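Local coordinates for uncharacterized protein (PDB 4R4K) that is of unknown function but adopts a cystatin-like fold and belongs to a sequence family of the NTF2 clan, at residues 92-97 with 103-108. Numbering follows the deposited sequence. Where two conformers were deposited one is given.
Sequences VFEAGY and DLRVEF. With PEU (2,5,8,11,14,17,20,23,26,29,32,35,38,41,44,47,50,53,56,59,62,65,68,71,74,77,80-heptacosaoxadooctacontan-82-ol), chain I; ACT (acetate ion), chain G.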
ATOM      1  N   VAL A  92      -5.635  -5.856   7.604  1.00 19.32           N
ATOM      2  CA  VAL A  92      -4.395  -5.107   7.512  1.00 17.46           C
ATOM      3  C   VAL A  92      -3.295  -6.065   7.038  1.00 16.71           C
ATOM      4  O   VAL A  92      -3.130  -7.151   7.579  1.00 18.32           O
ATOM      5  CB  VAL A  92      -3.950  -4.475   8.840  1.00 20.09           C
ATOM      6  CG1 VAL A  92      -2.594  -3.792   8.680  1.00 20.69           C
ATOM      7  CG2 VAL A  92      -4.993  -3.505   9.348  1.00 17.98           C
ATOM      8  N   PHE A  93      -2.636  -5.658   5.960  1.00 16.85           N
ATOM      9  CA  PHE A  93      -1.557  -6.404   5.344  1.00 17.42           C
ATOM     10  C   PHE A  93      -0.250  -5.648   5.622  1.00 19.59           C
ATOM     11  O   PHE A  93      -0.183  -4.428   5.461  1.00 19.59           O
ATOM     12  CB  PHE A  93      -1.801  -6.513   3.854  1.00 16.61           C
ATOM     13  CG  PHE A  93      -0.768  -7.312   3.114  1.00 17.21           C
ATOM     14  CD1 PHE A  93      -0.832  -8.708   3.076  1.00 17.93           C
ATOM     15  CD2 PHE A  93       0.257  -6.668   2.424  1.00 16.95           C
ATOM     16  CE1 PHE A  93       0.113  -9.433   2.362  1.00 20.49           C
ATOM     17  CE2 PHE A  93       1.182  -7.388   1.707  1.00 16.26           C
ATOM     18  CZ  PHE A  93       1.101  -8.769   1.662  1.00 21.51           C
ATOM     19  N   GLU A  94       0.762  -6.376   6.060  1.00 19.06           N
ATOM     20  CA  GLU A  94       2.065  -5.818   6.389  1.00 18.72           C
ATOM     21  C   GLU A  94       3.169  -6.638   5.749  1.00 16.37           C
ATOM     22  O   GLU A  94       3.074  -7.859   5.700  1.00 18.98           O
ATOM     23  CB  GLU A  94       2.247  -5.751   7.905  1.00 23.03           C
ATOM     24  CG  GLU A  94       1.669  -4.478   8.444  1.00 26.33           C
ATOM     25  CD  GLU A  94       1.704  -4.354   9.951  1.00 32.77           C
ATOM     26  OE1 GLU A  94       2.566  -4.980  10.614  1.00 32.25           O
ATOM     27  OE2 GLU A  94       0.876  -3.576  10.459  1.00 33.57           O
ATOM     28  N   ALA A  95       4.193  -5.948   5.228  1.00 15.44           N
ATOM     29  CA  ALA A  95       5.334  -6.615   4.642  1.00 16.56           C
ATOM     30  C   ALA A  95       6.626  -5.893   5.003  1.00 16.76           C
ATOM     31  O   ALA A  95       6.651  -4.659   5.172  1.00 18.96           O
ATOM     32  CB  ALA A  95       5.188  -6.713   3.139  1.00 16.53           C
ATOM     33  N   GLY A  96       7.697  -6.671   5.157  1.00 15.71           N
ATOM     34  CA  GLY A  96       9.000  -6.118   5.464  1.00 17.89           C
ATOM     35  C   GLY A  96       9.999  -7.201   5.827  1.00 17.75           C
ATOM     36  O   GLY A  96       9.618  -8.384   5.981  1.00 16.08           O
ATOM     37  N   TYR A  97      11.256  -6.788   5.967  1.00 17.11           N
ATOM     38  CA  TYR A  97      12.308  -7.702   6.431  1.00 18.27           C
ATOM     39  C   TYR A  97      12.152  -7.984   7.921  1.00 18.54           C
ATOM     40  O   TYR A  97      11.864  -7.081   8.707  1.00 20.98           O
ATOM     41  CB  TYR A  97      13.699  -7.112   6.155  1.00 18.89           C
ATOM     42  CG  TYR A  97      14.109  -7.248   4.722  1.00 21.88           C
ATOM     43  CD1 TYR A  97      14.481  -8.478   4.213  1.00 23.02           C
ATOM     44  CD2 TYR A  97      14.040  -6.163   3.855  1.00 24.15           C
ATOM     45  CE1 TYR A  97      14.823  -8.629   2.877  1.00 29.25           C
ATOM     46  CE2 TYR A  97      14.370  -6.303   2.521  1.00 31.81           C
ATOM     47  CZ  TYR A  97      14.768  -7.531   2.039  1.00 31.78           C
ATOM     48  OH  TYR A  97      15.075  -7.694   0.704  1.00 41.25           O
ATOM     49  N   ASP A 103       8.030  -2.199   5.515  1.00 18.60           N
ATOM     50  CA  ASP A 103       8.057  -1.282   4.366  1.00 23.34           C
ATOM     51  C   ASP A 103       6.723  -1.145   3.626  1.00 20.85           C
ATOM     52  O   ASP A 103       6.623  -0.386   2.690  1.00 21.43           O
ATOM     53  CB  ASP A 103       9.197  -1.609   3.410  1.00 28.00           C
ATOM     54  CG  ASP A 103       9.134  -2.989   2.867  1.00 30.67           C
ATOM     55  OD1 ASP A 103       8.040  -3.593   2.753  1.00 42.31           O
ATOM     56  OD2 ASP A 103      10.244  -3.474   2.546  1.00 42.51           O
ATOM     57  N   LEU A 104       5.694  -1.875   4.051  1.00 19.67           N
ATOM     58  CA  LEU A 104       4.343  -1.733   3.490  1.00 16.70           C
ATOM     59  C   LEU A 104       3.309  -2.103   4.543  1.00 18.76           C
ATOM     60  O   LEU A 104       3.435  -3.140   5.184  1.00 17.72           O
ATOM     61  CB  LEU A 104       4.137  -2.609   2.227  1.00 16.21           C
ATOM     62  CG  LEU A 104       2.758  -2.595   1.536  1.00 20.21           C
ATOM     63  CD1 LEU A 104       2.463  -1.254   0.907  1.00 20.47           C
ATOM     64  CD2 LEU A 104       2.621  -3.675   0.462  1.00 22.51           C
ATOM     65  N   ARG A 105       2.288  -1.264   4.706  1.00 15.81           N
ATOM     66  CA  ARG A 105       1.116  -1.598   5.484  1.00 17.18           C
ATOM     67  C   ARG A 105      -0.068  -1.064   4.698  1.00 18.46           C
ATOM     68  O   ARG A 105      -0.079   0.108   4.331  1.00 21.87           O
ATOM     69  CB  ARG A 105       1.168  -0.979   6.884  1.00 20.16           C
ATOM     70  CG  ARG A 105       0.005  -1.230   7.838  1.00 20.17           C
ATOM     71  CD  ARG A 105       0.049  -0.272   9.000  1.00 26.22           C
ATOM     72  NE  ARG A 105      -0.974  -0.612   9.987  1.00 32.03           N
ATOM     73  CZ  ARG A 105      -2.228  -0.169   9.960  1.00 29.22           C
ATOM     74  NH1 ARG A 105      -2.652   0.629   8.984  1.00 31.50           N
ATOM     75  NH2 ARG A 105      -3.067  -0.532  10.925  1.00 32.85           N
ATOM     76  N   VAL A 106      -1.020  -1.949   4.396  1.00 18.53           N
ATOM     77  CA  VAL A 106      -2.231  -1.568   3.689  1.00 19.61           C
ATOM     78  C   VAL A 106      -3.437  -1.976   4.528  1.00 19.79           C
ATOM     79  O   VAL A 106      -3.532  -3.112   5.005  1.00 17.14           O
ATOM     80  CB  VAL A 106      -2.347  -2.266   2.322  1.00 19.84           C
ATOM     81  CG1 VAL A 106      -3.491  -1.651   1.520  1.00 18.95           C
ATOM     82  CG2 VAL A 106      -1.034  -2.186   1.569  1.00 22.43           C
ATOM     83  N   GLU A 107      -4.328  -1.015   4.745  1.00 18.73           N
ATOM     84  CA  GLU A 107      -5.518  -1.219   5.552  0.50 20.20           C
ATOM     85  C   GLU A 107      -6.744  -1.214   4.654  1.00 19.11           C
ATOM     86  O   GLU A 107      -6.968  -0.250   3.900  1.00 18.92           O
ATOM     87  CB  GLU A 107      -5.651  -0.113   6.600  0.50 23.24           C
ATOM     88  CG  GLU A 107      -6.846  -0.300   7.523  0.50 28.66           C
ATOM     89  CD  GLU A 107      -6.899   0.720   8.642  0.50 37.05           C
ATOM     90  OE1 GLU A 107      -6.327   1.809   8.492  0.50 39.05           O
ATOM     91  OE2 GLU A 107      -7.541   0.434   9.667  0.50 46.43           O
ATOM     92  N   PHE A 108      -7.529  -2.290   4.742  1.00 18.25           N
ATOM     93  CA  PHE A 108      -8.722  -2.497   3.938  1.00 16.71           C
ATOM     94  C   PHE A 108      -9.941  -2.518   4.848  1.00 18.46           C
ATOM     95  O   PHE A 108      -9.898  -3.079   5.952  1.00 20.05           O
ATOM     96  CB  PHE A 108      -8.704  -3.859   3.263  1.00 17.41           C
ATOM     97  CG  PHE A 108      -7.565  -4.074   2.328  1.00 17.70           C
ATOM     98  CD1 PHE A 108      -7.663  -3.724   0.982  1.00 17.52           C
ATOM     99  CD2 PHE A 108      -6.419  -4.666   2.787  1.00 20.96           C
ATOM    100  CE1 PHE A 108      -6.608  -3.969   0.132  1.00 16.25           C
ATOM    101  CE2 PHE A 108      -5.363  -4.905   1.949  1.00 22.58           C
ATOM    102  CZ  PHE A 108      -5.461  -4.571   0.614  1.00 20.37           C
TER
HETATM  103  OCY PEU I 205      11.691  -5.940  -1.461  1.00 53.72           O
HETATM  104  CCZ PEU I 205      12.516  -7.068  -1.154  1.00 59.20           C
HETATM  105  CDA PEU I 205      11.779  -8.384  -1.402  1.00 58.09           C
HETATM  106  ODB PEU I 205      10.685  -8.158  -2.288  1.00 63.43           O
HETATM  107  CDC PEU I 205       9.818  -9.277  -2.465  1.00 59.35           C
HETATM  108  CDD PEU I 205       8.371  -8.789  -2.381  1.00 54.37           C
HETATM  109  ODE PEU I 205       7.674  -9.076  -3.595  1.00 51.00           O
HETATM  110  C   ACT G 203      -0.418  -1.505  13.549  1.00 58.49           C
HETATM  111  O   ACT G 203      -0.539  -0.616  14.414  1.00 64.58           O
HETATM  112  OXT ACT G 203      -1.412  -2.094  13.072  1.00 55.54           O
HETATM  113  CH3 ACT G 203       0.959  -1.864  13.072  1.00 52.64           C
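Val92 packs against the Arg105 side chain: its CG1 methyl sits 3.7 Å from Arg105 CG and lies over one face of the guanidinium, displaced toward the rim, while CG2 reaches Glu107 CG. With CG anti to the backbone N (chi1 180°) and the chain extended to NE, Arg105 carries its guanidinium over Val92 CG1. Glu94 lies alongside it, pointing the same way, and its OE2 forms a salt bridge with Arg105 NE at 3.5 Å, carboxylate and guanidinium planes 43° apart. An acetate ion, probably carried over from the crystallisation solution, takes a hydrogen bond from Arg105 NH2 at its OXT (3.1 Å), and NH1 makes a long ion pair with Glu107, whose carboxylate also binds His90. A leucine in place of Arg105 would probably leave the Glu94 carboxylate without its cationic mate and take away the guanidinium plane that lies against Val92 CG1. Phe93, on the other face with Ala95, Leu104 and Val106, meets Leu104 CD2 at its ring edge through CE2 (4.2 Å), sets CB at the edge of the Phe108 ring and stacks edge-to-face with Phe83. Between the two faces, Phe93 and Val106 exchange two backbone hydrogen bonds, Phe93 N to Val106 O being nearly straight (172°). Farther along, Ala95 O accepts from both Asp103 N (2.8 Å) and Leu104 N (3.2 Å), a classic beta bulge; Asp103 OD1 comes close to the same oxygen without bonding to it and is hydrogen-bonded to Tyr79. Strands 90-97 and 104-110 thus form an antiparallel hairpin, third and fourth in the five-stranded sheet of this cystatin-like fold, with Tyr97 and Asp103 at its polyether-binding end.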